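Local coordinates for protein GMP reductase (Trypanosoma brucei brucei, PDB 6JIG) that probably catalyses the NADPH-dependent reductive deamination of GMP to IMP, helping to balance adenine and guanine nucleotides, at residues I72-Q84 with L230-R244. The protein carries 1 engineered substitution. Residues are numbered along the deposited sequence; the frame is centred on the assembly and turned at random.
Sequences IGILHRFCSIEEQ and LVGAAVGVKKDDMNR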
loop_
_atom_site.group_PDB
_atom_site.type_symbol
_atom_site.label_atom_id
_atom_site.label_comp_id
_atom_site.label_asym_id
_atom_site.label_seq_id
_atom_site.Cartn_x
_atom_site.Cartn_y
_atom_site.Cartn_z
ATOM N N ILE A 72 -32.332 24.666 -10.888
ATOM C CA ILE A 72 -31.990 25.254 -12.185
ATOM C C ILE A 72 -30.567 24.849 -12.540
ATOM O O ILE A 72 -29.751 24.545 -11.659
ATOM C CB ILE A 72 -32.163 26.797 -12.167
ATOM C CG1 ILE A 72 -32.314 27.355 -13.591
ATOM C CG2 ILE A 72 -30.986 27.501 -11.446
ATOM C CD1 ILE A 72 -32.656 28.829 -13.633
ATOM N N GLY A 73 -30.270 24.823 -13.840
ATOM C CA GLY A 73 -28.908 24.674 -14.323
ATOM C C GLY A 73 -28.480 25.941 -15.041
ATOM O O GLY A 73 -29.310 26.646 -15.621
ATOM N N ILE A 74 -27.178 26.238 -14.985
ATOM C CA ILE A 74 -26.578 27.349 -15.723
ATOM C C ILE A 74 -25.743 26.755 -16.855
ATOM O O ILE A 74 -24.716 26.105 -16.612
ATOM C CB ILE A 74 -25.715 28.251 -14.830
ATOM C CG1 ILE A 74 -26.479 28.740 -13.601
ATOM C CG2 ILE A 74 -25.181 29.439 -15.639
ATOM C CD1 ILE A 74 -27.798 29.479 -13.915
ATOM N N LEU A 75 -26.175 26.988 -18.091
ATOM C CA LEU A 75 -25.463 26.480 -19.263
ATOM C C LEU A 75 -24.097 27.141 -19.411
ATOM O O LEU A 75 -23.983 28.372 -19.406
ATOM C CB LEU A 75 -26.290 26.734 -20.524
ATOM C CG LEU A 75 -27.634 26.007 -20.579
ATOM C CD1 LEU A 75 -28.451 26.478 -21.800
ATOM C CD2 LEU A 75 -27.457 24.496 -20.604
ATOM N N HIS A 76 -23.058 26.322 -19.582
ATOM C CA HIS A 76 -21.705 26.846 -19.651
ATOM C C HIS A 76 -21.462 27.512 -21.008
ATOM O O HIS A 76 -22.191 27.279 -21.983
ATOM C CB HIS A 76 -20.690 25.728 -19.401
ATOM C CG HIS A 76 -20.537 24.789 -20.553
ATOM N ND1 HIS A 76 -19.648 25.021 -21.583
ATOM C CD2 HIS A 76 -21.148 23.617 -20.838
ATOM C CE1 HIS A 76 -19.732 24.036 -22.461
ATOM N NE2 HIS A 76 -20.636 23.173 -22.034
ATOM N N ARG A 77 -20.433 28.364 -21.054
ATOM C CA ARG A 77 -20.126 29.187 -22.219
ATOM C C ARG A 77 -18.878 28.730 -22.966
ATOM O O ARG A 77 -18.395 29.445 -23.850
ATOM C CB ARG A 77 -19.971 30.649 -21.798
ATOM C CG ARG A 77 -18.682 30.937 -20.998
ATOM C CD ARG A 77 -18.616 32.387 -20.557
ATOM N NE ARG A 77 -17.685 32.597 -19.443
ATOM C CZ ARG A 77 -16.486 33.150 -19.574
ATOM N NH1 ARG A 77 -16.067 33.546 -20.771
ATOM N NH2 ARG A 77 -15.704 33.316 -18.513
ATOM N N PHE A 78 -18.347 27.557 -22.644
ATOM C CA PHE A 78 -17.184 27.034 -23.356
ATOM C C PHE A 78 -17.647 26.270 -24.595
ATOM O O PHE A 78 -17.410 25.081 -24.786
ATOM C CB PHE A 78 -16.340 26.171 -22.429
ATOM C CG PHE A 78 -15.454 26.975 -21.509
ATOM C CD1 PHE A 78 -15.800 28.266 -21.150
ATOM C CD2 PHE A 78 -14.268 26.445 -21.008
ATOM C CE1 PHE A 78 -15.006 29.020 -20.312
ATOM C CE2 PHE A 78 -13.461 27.198 -20.164
ATOM C CZ PHE A 78 -13.832 28.489 -19.818
ATOM N N CYS A 79 -18.369 27.002 -25.426
ATOM C CA CYS A 79 -18.923 26.531 -26.680
ATOM C C CYS A 79 -19.142 27.755 -27.552
ATOM O O CYS A 79 -19.054 28.896 -27.090
ATOM C CB CYS A 79 -20.225 25.760 -26.468
ATOM S SG CYS A 79 -21.316 26.583 -25.292
ATOM N N SER A 80 -19.424 27.522 -28.831
ATOM C CA SER A 80 -19.795 28.636 -29.686
ATOM C C SER A 80 -21.118 29.224 -29.205
ATOM O O SER A 80 -21.906 28.558 -28.527
ATOM C CB SER A 80 -19.912 28.184 -31.137
ATOM O OG SER A 80 -21.127 27.494 -31.346
ATOM N N ILE A 81 -21.341 30.503 -29.523
ATOM C CA ILE A 81 -22.633 31.115 -29.218
ATOM C C ILE A 81 -23.753 30.277 -29.814
ATOM O O ILE A 81 -24.746 29.970 -29.146
ATOM C CB ILE A 81 -22.687 32.559 -29.743
ATOM C CG1 ILE A 81 -21.606 33.424 -29.107
ATOM C CG2 ILE A 81 -24.062 33.156 -29.484
ATOM C CD1 ILE A 81 -21.522 34.822 -29.738
ATOM N N GLU A 82 -23.592 29.878 -31.083
ATOM C CA GLU A 82 -24.581 29.026 -31.732
ATOM C C GLU A 82 -24.831 27.760 -30.925
ATOM O O GLU A 82 -25.980 27.348 -30.746
ATOM C CB GLU A 82 -24.120 28.673 -33.149
ATOM N N GLU A 83 -23.762 27.135 -30.419
ATOM C CA GLU A 83 -23.910 25.921 -29.624
ATOM C C GLU A 83 -24.625 26.204 -28.310
ATOM O O GLU A 83 -25.506 25.440 -27.900
ATOM C CB GLU A 83 -22.539 25.297 -29.349
ATOM C CG GLU A 83 -22.062 24.317 -30.411
ATOM C CD GLU A 83 -20.642 23.827 -30.174
ATOM O OE1 GLU A 83 -19.820 24.582 -29.598
ATOM O OE2 GLU A 83 -20.353 22.676 -30.564
ATOM N N GLN A 84 -24.246 27.284 -27.621
ATOM C CA GLN A 84 -24.888 27.580 -26.342
ATOM C C GLN A 84 -26.379 27.844 -26.536
ATOM O O GLN A 84 -27.218 27.342 -25.775
ATOM C CB GLN A 84 -24.205 28.771 -25.666
ATOM C CG GLN A 84 -24.414 28.800 -24.148
ATOM C CD GLN A 84 -23.732 29.968 -23.471
ATOM O OE1 GLN A 84 -23.211 30.855 -24.133
ATOM N NE2 GLN A 84 -23.731 29.968 -22.125
ATOM N N LEU A 230 -37.259 26.446 -16.670
ATOM C CA LEU A 230 -36.336 27.551 -16.439
ATOM C C LEU A 230 -34.899 27.114 -16.694
ATOM O O LEU A 230 -34.525 25.972 -16.423
ATOM C CB LEU A 230 -36.431 28.047 -14.995
ATOM C CG LEU A 230 -37.512 28.976 -14.454
ATOM C CD1 LEU A 230 -37.054 29.427 -13.050
ATOM C CD2 LEU A 230 -37.741 30.164 -15.351
ATOM N N VAL A 231 -34.089 28.038 -17.198
ATOM C CA VAL A 231 -32.675 27.748 -17.445
ATOM C C VAL A 231 -31.907 29.061 -17.568
ATOM O O VAL A 231 -32.395 30.038 -18.147
ATOM C CB VAL A 231 -32.506 26.847 -18.694
ATOM C CG1 VAL A 231 -33.062 27.537 -19.968
ATOM C CG2 VAL A 231 -31.048 26.445 -18.877
ATOM N N GLY A 232 -30.691 29.080 -17.012
ATOM C CA GLY A 232 -29.795 30.207 -17.141
ATOM C C GLY A 232 -28.618 29.883 -18.050
ATOM O O GLY A 232 -28.421 28.749 -18.485
ATOM N N ALA A 233 -27.828 30.915 -18.331
ATOM C CA ALA A 233 -26.675 30.774 -19.204
ATOM C C ALA A 233 -25.581 31.735 -18.766
ATOM O O ALA A 233 -25.867 32.873 -18.376
ATOM C CB ALA A 233 -27.064 31.034 -20.667
ATOM N N ALA A 234 -24.327 31.261 -18.824
ATOM C CA ALA A 234 -23.162 32.046 -18.450
ATOM C C ALA A 234 -22.624 32.817 -19.649
ATOM O O ALA A 234 -22.700 32.353 -20.789
ATOM C CB ALA A 234 -22.051 31.150 -17.896
ATOM N N VAL A 235 -22.097 34.009 -19.368
ATOM C CA VAL A 235 -21.346 34.836 -20.310
ATOM C C VAL A 235 -20.104 35.366 -19.610
ATOM O O VAL A 235 -20.034 35.437 -18.382
ATOM C CB VAL A 235 -22.167 36.026 -20.844
ATOM C CG1 VAL A 235 -23.435 35.539 -21.521
ATOM C CG2 VAL A 235 -22.467 37.018 -19.711
ATOM N N GLY A 236 -19.127 35.768 -20.414
ATOM C CA GLY A 236 -17.923 36.417 -19.935
ATOM C C GLY A 236 -18.049 37.925 -19.946
ATOM O O GLY A 236 -19.147 38.483 -19.860
ATOM N N VAL A 237 -16.906 38.604 -20.060
ATOM C CA VAL A 237 -16.892 40.051 -19.882
ATOM C C VAL A 237 -16.222 40.725 -21.073
ATOM O O VAL A 237 -15.930 41.925 -21.026
ATOM C CB VAL A 237 -16.178 40.454 -18.577
ATOM C CG1 VAL A 237 -16.914 39.871 -17.369
ATOM C CG2 VAL A 237 -14.717 40.008 -18.605
ATOM N N LYS A 238 -15.957 39.958 -22.128
ATOM C CA LYS A 238 -15.295 40.496 -23.307
ATOM C C LYS A 238 -16.322 41.168 -24.223
ATOM O O LYS A 238 -17.538 41.028 -24.053
ATOM C CB LYS A 238 -14.541 39.394 -24.048
ATOM C CG LYS A 238 -13.259 38.925 -23.357
ATOM N N LYS A 239 -15.813 41.918 -25.204
ATOM C CA LYS A 239 -16.694 42.632 -26.122
ATOM C C LYS A 239 -17.684 41.678 -26.777
ATOM O O LYS A 239 -18.886 41.953 -26.831
ATOM C CB LYS A 239 -15.859 43.369 -27.177
ATOM N N ASP A 240 -17.199 40.527 -27.244
ATOM C CA ASP A 240 -18.061 39.565 -27.917
ATOM C C ASP A 240 -19.081 38.919 -26.982
ATOM O O ASP A 240 -20.093 38.396 -27.461
ATOM C CB ASP A 240 -17.206 38.483 -28.571
ATOM C CG ASP A 240 -18.023 37.543 -29.439
ATOM O OD1 ASP A 240 -18.827 38.035 -30.268
ATOM O OD2 ASP A 240 -17.862 36.312 -29.295
ATOM N N ASP A 241 -18.840 38.922 -25.669
ATOM C CA ASP A 241 -19.808 38.321 -24.757
ATOM C C ASP A 241 -21.141 39.061 -24.773
ATOM O O ASP A 241 -22.184 38.462 -24.479
ATOM C CB ASP A 241 -19.226 38.267 -23.350
ATOM C CG ASP A 241 -18.212 37.156 -23.197
ATOM O OD1 ASP A 241 -18.627 35.972 -23.217
ATOM O OD2 ASP A 241 -17.003 37.465 -23.092
ATOM N N MET A 242 -21.134 40.351 -25.113
ATOM C CA MET A 242 -22.398 41.070 -25.239
ATOM C C MET A 242 -23.246 40.477 -26.359
ATOM O O MET A 242 -24.462 40.307 -26.207
ATOM C CB MET A 242 -22.126 42.555 -25.472
ATOM C CG MET A 242 -23.347 43.433 -25.371
ATOM S SD MET A 242 -24.099 43.422 -23.729
ATOM C CE MET A 242 -25.743 43.942 -24.144
ATOM N N ASN A 243 -22.613 40.130 -27.486
ATOM C CA ASN A 243 -23.330 39.456 -28.564
ATOM C C ASN A 243 -23.869 38.103 -28.109
ATOM O O ASN A 243 -25.021 37.756 -28.397
ATOM C CB ASN A 243 -22.413 39.285 -29.772
ATOM C CG ASN A 243 -23.177 38.960 -31.032
ATOM O OD1 ASN A 243 -23.134 37.828 -31.527
ATOM N ND2 ASN A 243 -23.906 39.951 -31.555
ATOM N N ARG A 244 -23.047 37.324 -27.397
ATOM C CA ARG A 244 -23.518 36.066 -26.824
ATOM C C ARG A 244 -24.724 36.293 -25.918
ATOM O O ARG A 244 -25.724 35.574 -26.003
ATOM C CB ARG A 244 -22.374 35.393 -26.058
ATOM C CG ARG A 244 -22.712 34.031 -25.468
ATOM C CD ARG A 244 -21.537 33.497 -24.656
ATOM N NE ARG A 244 -20.393 33.186 -25.507
ATOM C CZ ARG A 244 -20.142 31.979 -26.000
ATOM N NH1 ARG A 244 -20.957 30.970 -25.716
ATOM N NH2 ARG A 244 -19.071 31.767 -26.760
HETATM O O HOH W 1 -32.320 24.573 -15.754
#
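Parallel pairing of barrel strands 72-75 and 232-235, continued by side-chain hydrogen bonds that link loop 76-80 and the start of helix 81-93 to Arg244 and Ala234 O, joins two consecutive beta-alpha units of the TIM barrel typical of the IMPDH/GMPR family. The CBS region is inserted between these units, so strands neighbouring in the barrel lie far apart in sequence. Three backbone bonds make the ladder: Gly232 N to Gly73 O, Leu75 N to Gly232 O and Ala234 N to Leu75 O; a water bridges Gly73 N and Leu230 O at its start. On one face Ile74 CD1 packs on Gly232 CA at 3.9 Å; on the face of Leu75 and Ala233, the helix-facing side, Leu75 CG meets Val231 CG2 at 3.8 Å. The Gln84 chain, extended beyond CG and swung away from its own N by chi1 -157°, carries the amide back to the sheet: NE2 donates in plane to a lone pair of Ala234 O (2.9 Å, 170°), while OE1 receives Arg244 NH1 at 2.8 Å. Arg244, bent at chi3 (-67°), also grips Cys79 O end-on with NH1 and NH2 (3.1 and 2.9 Å). Ile81 CG1 sits over the centre of one guanidinium face and Arg77 O over the opposite one. At the C-terminal end of the strands the Arg77 chain lies along the Val235-Gly236 backbone, with Gly236 CA over one guanidinium face, 3.5 Å from Arg77 NH1; Ile260, part of a predicted NAD(+) site, is close by. Cys79 O and Gln84 OE1 both meet Arg244 near its guanidinium plane, fixing that plane's rotation, and Gln84 relays the grip to Ala234 O, so buried polar groups tie helix 81-93, the second turn of helix 239-251 and loop 76-80 to strand 232-235.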